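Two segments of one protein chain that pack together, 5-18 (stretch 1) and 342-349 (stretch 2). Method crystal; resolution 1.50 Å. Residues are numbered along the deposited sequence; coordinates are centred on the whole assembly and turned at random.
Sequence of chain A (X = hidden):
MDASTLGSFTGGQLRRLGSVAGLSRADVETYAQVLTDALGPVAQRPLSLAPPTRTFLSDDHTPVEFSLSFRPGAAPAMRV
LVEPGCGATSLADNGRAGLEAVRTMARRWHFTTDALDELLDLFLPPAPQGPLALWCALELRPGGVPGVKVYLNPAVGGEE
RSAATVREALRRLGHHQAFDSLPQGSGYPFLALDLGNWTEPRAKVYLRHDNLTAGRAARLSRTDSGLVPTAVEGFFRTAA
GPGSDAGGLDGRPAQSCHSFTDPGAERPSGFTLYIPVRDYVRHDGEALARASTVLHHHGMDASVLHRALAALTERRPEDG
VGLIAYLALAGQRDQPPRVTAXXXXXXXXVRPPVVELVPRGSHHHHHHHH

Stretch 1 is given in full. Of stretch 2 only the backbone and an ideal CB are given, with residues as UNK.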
# COMPACT_ATOMS: atom_id res chain seq x y z
N THR A 5 10.22 14.65 -14.66
CA THR A 5 10.89 14.34 -13.38
C THR A 5 10.01 13.33 -12.63
O THR A 5 8.84 13.15 -12.99
CB THR A 5 11.15 15.59 -12.54
OG1 THR A 5 9.89 16.22 -12.28
CG2 THR A 5 12.08 16.57 -13.23
N LEU A 6 10.54 12.75 -11.60
CA LEU A 6 9.70 11.90 -10.74
C LEU A 6 8.53 12.73 -10.24
O LEU A 6 7.40 12.21 -10.23
CB LEU A 6 10.52 11.37 -9.56
CG LEU A 6 11.20 10.04 -9.79
CD1 LEU A 6 12.05 9.69 -8.59
CD2 LEU A 6 10.18 8.93 -10.11
N GLY A 7 8.77 13.99 -9.83
CA GLY A 7 7.70 14.87 -9.32
C GLY A 7 6.66 15.20 -10.37
O GLY A 7 5.46 15.12 -10.08
N SER A 8 7.07 15.59 -11.58
CA SER A 8 6.11 16.00 -12.63
C SER A 8 5.30 14.78 -13.05
O SER A 8 4.08 14.89 -13.26
CB SER A 8 6.78 16.68 -13.80
OG SER A 8 7.53 15.78 -14.59
N PHE A 9 5.95 13.62 -13.17
CA PHE A 9 5.30 12.41 -13.70
C PHE A 9 4.32 11.86 -12.67
O PHE A 9 3.14 11.62 -13.01
CB PHE A 9 6.35 11.37 -14.10
CG PHE A 9 5.76 10.09 -14.63
CD1 PHE A 9 5.49 9.03 -13.79
CD2 PHE A 9 5.49 9.95 -15.98
CE1 PHE A 9 4.96 7.84 -14.28
CE2 PHE A 9 4.96 8.76 -16.47
CZ PHE A 9 4.69 7.71 -15.62
N THR A 10 4.75 11.66 -11.43
CA THR A 10 3.87 11.08 -10.37
C THR A 10 2.82 12.11 -9.98
O THR A 10 1.71 11.71 -9.63
CB THR A 10 4.67 10.58 -9.16
OG1 THR A 10 5.33 11.66 -8.49
CG2 THR A 10 5.64 9.49 -9.54
N GLY A 11 3.14 13.38 -10.10
CA GLY A 11 2.19 14.49 -9.84
C GLY A 11 1.09 14.51 -10.86
O GLY A 11 -0.09 14.67 -10.46
N GLY A 12 1.42 14.33 -12.13
CA GLY A 12 0.45 14.22 -13.22
C GLY A 12 -0.47 13.04 -12.96
O GLY A 12 -1.69 13.19 -13.11
N GLN A 13 0.09 11.91 -12.52
CA GLN A 13 -0.72 10.72 -12.20
C GLN A 13 -1.64 11.04 -11.03
O GLN A 13 -2.80 10.65 -11.09
CB GLN A 13 0.19 9.52 -11.91
CG GLN A 13 0.88 8.99 -13.16
CD GLN A 13 1.83 7.87 -12.86
OE1 GLN A 13 2.56 7.90 -11.87
NE2 GLN A 13 1.74 6.82 -13.67
N LEU A 14 -1.14 11.69 -9.98
CA LEU A 14 -1.96 12.01 -8.79
C LEU A 14 -3.15 12.87 -9.24
O LEU A 14 -4.27 12.61 -8.83
CB LEU A 14 -1.11 12.69 -7.72
CG LEU A 14 -1.85 13.02 -6.42
CD1 LEU A 14 -0.89 13.02 -5.23
CD2 LEU A 14 -2.58 14.35 -6.52
N ARG A 15 -2.89 13.87 -10.08
CA ARG A 15 -3.92 14.82 -10.53
C ARG A 15 -4.99 14.09 -11.34
O ARG A 15 -6.21 14.34 -11.08
CB ARG A 15 -3.29 15.94 -11.35
CG ARG A 15 -2.46 16.90 -10.53
CD ARG A 15 -1.80 17.91 -11.46
NE ARG A 15 -0.85 18.73 -10.71
CZ ARG A 15 -1.17 19.82 -10.02
NH1 ARG A 15 -0.22 20.50 -9.38
NH2 ARG A 15 -2.42 20.23 -9.98
N ARG A 16 -4.58 13.27 -12.30
CA ARG A 16 -5.54 12.59 -13.21
C ARG A 16 -6.32 11.55 -12.41
O ARG A 16 -7.54 11.47 -12.57
CB ARG A 16 -4.83 12.00 -14.43
CG ARG A 16 -4.19 13.05 -15.33
CD ARG A 16 -3.64 12.44 -16.59
NE ARG A 16 -2.69 11.36 -16.32
CZ ARG A 16 -1.38 11.51 -16.19
NH1 ARG A 16 -0.83 12.69 -16.33
NH2 ARG A 16 -0.63 10.45 -15.94
N LEU A 17 -5.65 10.78 -11.56
CA LEU A 17 -6.33 9.77 -10.72
C LEU A 17 -7.26 10.47 -9.72
O LEU A 17 -8.36 9.98 -9.54
CB LEU A 17 -5.30 8.92 -9.98
CG LEU A 17 -4.61 7.84 -10.78
CD1 LEU A 17 -3.46 7.27 -9.96
CD2 LEU A 17 -5.59 6.74 -11.18
N GLY A 18 -6.82 11.57 -9.11
CA GLY A 18 -7.63 12.34 -8.14
C GLY A 18 -8.93 12.79 -8.77
O GLY A 18 -9.99 12.67 -8.13
N UNK A 342 -4.33 -1.73 -5.98
CA UNK A 342 -3.02 -1.05 -5.85
C UNK A 342 -2.49 -0.85 -7.26
O UNK A 342 -2.35 -1.86 -8.00
CB UNK A 342 -2.03 -1.85 -5.00
N UNK A 343 -2.19 0.39 -7.60
CA UNK A 343 -1.87 0.82 -8.98
C UNK A 343 -0.43 1.31 -9.07
O UNK A 343 -0.05 2.25 -8.33
CB UNK A 343 -2.82 1.92 -9.44
N UNK A 344 0.32 0.70 -9.97
CA UNK A 344 1.75 0.96 -10.17
C UNK A 344 1.94 2.28 -10.93
O UNK A 344 1.28 2.49 -11.94
CB UNK A 344 2.41 -0.19 -10.93
N UNK A 345 2.87 3.12 -10.50
CA UNK A 345 3.21 4.36 -11.23
C UNK A 345 3.96 4.05 -12.53
O UNK A 345 3.70 4.68 -13.54
CB UNK A 345 4.06 5.28 -10.35
N UNK A 346 4.89 3.11 -12.51
CA UNK A 346 5.68 2.67 -13.70
C UNK A 346 6.42 3.87 -14.30
O UNK A 346 6.55 3.96 -15.52
CB UNK A 346 4.78 2.03 -14.76
N UNK A 347 7.00 4.71 -13.46
CA UNK A 347 7.81 5.86 -13.91
C UNK A 347 9.07 5.37 -14.63
O UNK A 347 9.68 6.20 -15.36
CB UNK A 347 8.19 6.75 -12.73
N UNK A 348 9.50 4.12 -14.39
CA UNK A 348 10.75 3.57 -14.95
C UNK A 348 10.42 2.41 -15.88
O UNK A 348 11.32 1.63 -16.18
CB UNK A 348 11.70 3.11 -13.84
N UNK A 349 9.18 2.33 -16.35
CA UNK A 349 8.74 1.28 -17.30
C UNK A 349 8.33 1.99 -18.58
O UNK A 349 7.18 2.46 -18.65
CB UNK A 349 7.59 0.44 -16.74

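Position 342 has extended backbone angles (-93/124), and its ideal CB finds nothing of stretch 1 within 5.5 Å. The helix therefore sets no preference there; the residue is Tyr342, which makes no contact with stretch 1.

Position 343 is also extended (-116/124), with CA-to-CB toward the helix and the ideal CB 5.4 Å from Leu17 CD1. The gap calls for an apolar side chain of some length; leucine, isoleucine or methionine would suit. It is Leu343, chi1 m and chi2 t, whose CD1 comes 4.4 Å from Leu17 CD2, a loose apolar contact.

At 344 CA-to-CB points away, and stretch 1 leaves the choice open. The residue is Ser344, hydrogen-bonded elsewhere in the structure.

Position 345 is the most constrained. Its ideal CB sits 3.4 Å from Gln13 OE1, 4.6 Å from Thr10 CG2 and 4.8 Å from Phe9 CE1, which leaves little depth but offers an acceptor at close range. A small donor, serine or perhaps threonine, fits; alanine would fit by size but could not use the acceptor. The residue is Ser345. With chi1 t, its OG donates to Gln13 OE1 at 2.6 Å, while Gln13 NE2 donates to the backbone Ser345 O at 2.9 Å (N-H...acceptor angle 162°). The amide thus reads side chain and main chain of one residue, and the second bond is independent of residue type. Ser345 O also lies at the edge of the Phe9 ring, 3.5 Å from Phe9 CE1.

Position 346 has positive phi (57/43), a conformation favouring glycine, asparagine or aspartate, though others can adopt it. CA-to-CB is sideways, with nothing of stretch 1 within 5.5 Å. It is Glu346, whose side-chain end leads away; its backbone O accepts from the backbone N of 349 at 3.2 Å in a type I turn.

At 347 the ideal CB is 3.7 Å from Phe9 CD1 and 3.9 Å from Leu6 CD2, already at apolar contact distance. A small apolar residue is the simplest answer. Ala347 is found, its CB 3.7 Å from Phe9 CD1 and 4.0 Å from Leu6 CD2.

Position 348 has CA-to-CB sideways and nothing of stretch 1 within 5.5 Å of the ideal CB, so only a long side chain could return to Leu6; tyrosine, phenylalanine or methionine are candidates. Tyr348, chi1 m, does so: its CE2 lies 3.9 Å from Leu6 CD2 and its OH 3.3 Å from Leu6 CD1.

Position 349 is out of reach, so the helix sets no preference; the residue is Thr349, which closes the turn.

Stretch 2 342-349: YLSSEAYT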
# COMPACT_ATOMS: atom_id res chain seq x y z
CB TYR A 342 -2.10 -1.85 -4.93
CG TYR A 342 -2.63 -1.85 -3.53
CD1 TYR A 342 -3.64 -2.73 -3.16
CD2 TYR A 342 -2.27 -0.87 -2.63
CE1 TYR A 342 -4.21 -2.68 -1.90
CE2 TYR A 342 -2.84 -0.80 -1.38
CZ TYR A 342 -3.83 -1.70 -1.01
OH TYR A 342 -4.40 -1.62 0.23
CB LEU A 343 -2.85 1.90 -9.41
CG LEU A 343 -4.33 1.51 -9.29
CD1 LEU A 343 -5.26 2.69 -9.61
CD2 LEU A 343 -4.67 0.30 -10.13
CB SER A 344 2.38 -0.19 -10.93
OG SER A 344 2.32 -1.40 -10.16
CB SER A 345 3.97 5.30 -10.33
OG SER A 345 4.55 6.34 -11.09
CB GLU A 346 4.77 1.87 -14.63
CG GLU A 346 4.35 0.55 -13.98
CD GLU A 346 3.85 -0.57 -14.87
OE1 GLU A 346 3.86 -0.40 -16.08
OE2 GLU A 346 3.44 -1.62 -14.33
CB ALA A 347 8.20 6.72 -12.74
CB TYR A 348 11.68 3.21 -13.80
CG TYR A 348 12.15 4.40 -13.03
CD1 TYR A 348 12.99 5.35 -13.62
CD2 TYR A 348 11.74 4.63 -11.73
CE1 TYR A 348 13.42 6.46 -12.92
CE2 TYR A 348 12.18 5.73 -11.02
CZ TYR A 348 13.02 6.65 -11.61
OH TYR A 348 13.43 7.75 -10.91
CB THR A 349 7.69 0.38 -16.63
OG1 THR A 349 8.23 -0.05 -15.37
CG2 THR A 349 7.33 -0.82 -17.47
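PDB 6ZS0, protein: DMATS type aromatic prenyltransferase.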